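Local coordinates for peptidoglycan DD-endopeptidase ShyB (Vibrio cholerae, PDB 2GU1), which cleaves the peptide cross-links between adjacent peptidoglycan strands as a zinc-dependent endopeptidase, probably letting new glycan be inserted as the cell wall expands, at residues 9-14 and 51-56. Residues are numbered along the deposited sequence; the frame is centred on the assembly and turned at random.
Sequences HYMVKV and GEELEL
Met11 and Glu53 form a non-hydrogen-bonded pair between antiparallel strands, and their side chains cross at a slant on the same face as His9 and Glu55. The Met11 chain bends at its last torsion (chi3 -85°), which brings CE to 3.4 Å from Gly51 O; CE also lies 3.8 Å from Glu53 CG and about as close to the carboxylate, 4.0 Å from OE2. Beside them, His9 and Glu55 lie side by side and point the same way, ring and carboxylate planes 42° apart, though too close in the model to be read as interacting; Glu55 OE1 is hydrogen-bonded to His70 NE2. On the other face Tyr10 and Leu54 touch loosely, CB to CB at 4.5 Å, and Tyr10 OH is hydrogen-bonded to Asp16 OD2. Their backbones share two nearly straight hydrogen bonds, Leu54 N to Tyr10 O being 2.8 Å. Past the strand end Val12 N donates a hydrogen bond to Glu52 O, and Gly51 N donates one to Val12 O (2.7 Å). This pairing joins edge strand 8-11 to strand 53-58 in the five-stranded sheet of the LysM-like domain; helix 18-24 covers Tyr10 and Leu54, and strand 64-70 continues the sheet beyond Glu53 and Glu55.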
loop_
_atom_site.group_PDB
_atom_site.type_symbol
_atom_site.label_atom_id
_atom_site.label_comp_id
_atom_site.label_asym_id
_atom_site.label_seq_id
_atom_site.Cartn_x
_atom_site.Cartn_y
_atom_site.Cartn_z
ATOM N N HIS A 9 -22.110 -8.190 11.662
ATOM C CA HIS A 9 -21.161 -8.666 10.671
ATOM C C HIS A 9 -21.551 -8.051 9.333
ATOM O O HIS A 9 -22.660 -8.272 8.850
ATOM C CB HIS A 9 -21.208 -10.195 10.579
ATOM C CG HIS A 9 -20.653 -10.891 11.784
ATOM N ND1 HIS A 9 -19.313 -10.875 12.103
ATOM C CD2 HIS A 9 -21.260 -11.622 12.751
ATOM C CE1 HIS A 9 -19.116 -11.567 13.211
ATOM N NE2 HIS A 9 -20.281 -12.030 13.626
ATOM N N TYR A 10 -20.647 -7.268 8.750
ATOM C CA TYR A 10 -20.918 -6.624 7.468
ATOM C C TYR A 10 -19.859 -6.986 6.438
ATOM O O TYR A 10 -18.671 -6.754 6.660
ATOM C CB TYR A 10 -20.938 -5.093 7.608
ATOM C CG TYR A 10 -21.333 -4.393 6.322
ATOM C CD1 TYR A 10 -22.672 -4.161 6.020
ATOM C CD2 TYR A 10 -20.373 -4.029 5.372
ATOM C CE1 TYR A 10 -23.055 -3.594 4.814
ATOM C CE2 TYR A 10 -20.747 -3.459 4.151
ATOM C CZ TYR A 10 -22.090 -3.247 3.881
ATOM O OH TYR A 10 -22.486 -2.698 2.685
ATOM N N MET A 11 -20.281 -7.567 5.321
ATOM C CA MET A 11 -19.329 -7.898 4.271
ATOM C C MET A 11 -19.324 -6.752 3.257
ATOM O O MET A 11 -20.369 -6.374 2.722
ATOM C CB MET A 11 -19.694 -9.211 3.575
ATOM C CG MET A 11 -18.780 -9.518 2.391
ATOM S SD MET A 11 -18.765 -11.258 1.918
ATOM C CE MET A 11 -17.513 -11.889 3.056
ATOM N N VAL A 12 -18.147 -6.190 3.011
ATOM C CA VAL A 12 -18.026 -5.082 2.070
ATOM C C VAL A 12 -18.428 -5.483 0.660
ATOM O O VAL A 12 -18.060 -6.555 0.171
ATOM C CB VAL A 12 -16.587 -4.531 2.046
ATOM C CG1 VAL A 12 -16.510 -3.332 1.110
ATOM C CG2 VAL A 12 -16.167 -4.136 3.463
ATOM N N LYS A 13 -19.182 -4.607 0.008
ATOM C CA LYS A 13 -19.663 -4.854 -1.339
ATOM C C LYS A 13 -19.177 -3.738 -2.252
ATOM O O LYS A 13 -18.746 -2.683 -1.779
ATOM C CB LYS A 13 -21.196 -4.889 -1.344
ATOM C CG LYS A 13 -21.811 -5.771 -0.265
ATOM C CD LYS A 13 -23.330 -5.668 -0.270
ATOM C CE LYS A 13 -23.961 -6.464 0.873
ATOM N NZ LYS A 13 -23.519 -5.987 2.219
ATOM N N VAL A 14 -19.246 -3.973 -3.557
ATOM C CA VAL A 14 -18.825 -2.980 -4.541
ATOM C C VAL A 14 -19.485 -1.634 -4.253
ATOM O O VAL A 14 -20.694 -1.563 -4.033
ATOM C CB VAL A 14 -19.204 -3.427 -5.974
ATOM C CG1 VAL A 14 -18.807 -2.356 -6.981
ATOM C CG2 VAL A 14 -18.511 -4.740 -6.304
ATOM N N GLY A 51 -15.711 -7.908 -0.276
ATOM C CA GLY A 51 -15.276 -9.211 0.188
ATOM C C GLY A 51 -14.651 -9.176 1.572
ATOM O O GLY A 51 -14.647 -10.185 2.280
ATOM N N GLU A 52 -14.098 -8.029 1.958
ATOM C CA GLU A 52 -13.501 -7.914 3.280
ATOM C C GLU A 52 -14.678 -7.780 4.232
ATOM O O GLU A 52 -15.810 -7.579 3.795
ATOM C CB GLU A 52 -12.578 -6.690 3.355
ATOM C CG GLU A 52 -11.447 -6.739 2.335
ATOM C CD GLU A 52 -10.517 -5.547 2.429
ATOM O OE1 GLU A 52 -11.008 -4.429 2.675
ATOM O OE2 GLU A 52 -9.298 -5.725 2.239
ATOM N N GLU A 53 -14.424 -7.884 5.527
ATOM C CA GLU A 53 -15.506 -7.806 6.492
ATOM C C GLU A 53 -15.249 -6.828 7.615
ATOM O O GLU A 53 -14.117 -6.692 8.084
ATOM C CB GLU A 53 -15.750 -9.176 7.125
ATOM C CG GLU A 53 -16.129 -10.278 6.156
ATOM C CD GLU A 53 -16.258 -11.617 6.860
ATOM O OE1 GLU A 53 -17.061 -11.706 7.814
ATOM O OE2 GLU A 53 -15.552 -12.572 6.468
ATOM N N LEU A 54 -16.316 -6.157 8.039
ATOM C CA LEU A 54 -16.247 -5.236 9.156
ATOM C C LEU A 54 -17.105 -5.865 10.246
ATOM O O LEU A 54 -18.182 -6.405 9.981
ATOM C CB LEU A 54 -16.795 -3.858 8.777
ATOM C CG LEU A 54 -15.997 -2.996 7.794
ATOM C CD1 LEU A 54 -16.732 -1.680 7.551
ATOM C CD2 LEU A 54 -14.605 -2.725 8.345
ATOM N N GLU A 55 -16.615 -5.826 11.473
ATOM C CA GLU A 55 -17.355 -6.395 12.587
ATOM C C GLU A 55 -17.580 -5.252 13.570
ATOM O O GLU A 55 -16.617 -4.655 14.044
ATOM C CB GLU A 55 -16.523 -7.518 13.213
ATOM C CG GLU A 55 -17.192 -8.307 14.317
ATOM C CD GLU A 55 -16.441 -9.597 14.624
ATOM O OE1 GLU A 55 -15.200 -9.621 14.472
ATOM O OE2 GLU A 55 -17.085 -10.589 15.027
ATOM N N LEU A 56 -18.843 -4.916 13.832
ATOM C CA LEU A 56 -19.159 -3.834 14.763
ATOM C C LEU A 56 -19.668 -4.419 16.080
ATOM O O LEU A 56 -20.578 -5.249 16.085
ATOM C CB LEU A 56 -20.240 -2.895 14.199
ATOM C CG LEU A 56 -20.252 -2.343 12.766
ATOM C CD1 LEU A 56 -20.772 -0.899 12.806
ATOM C CD2 LEU A 56 -18.885 -2.398 12.142
#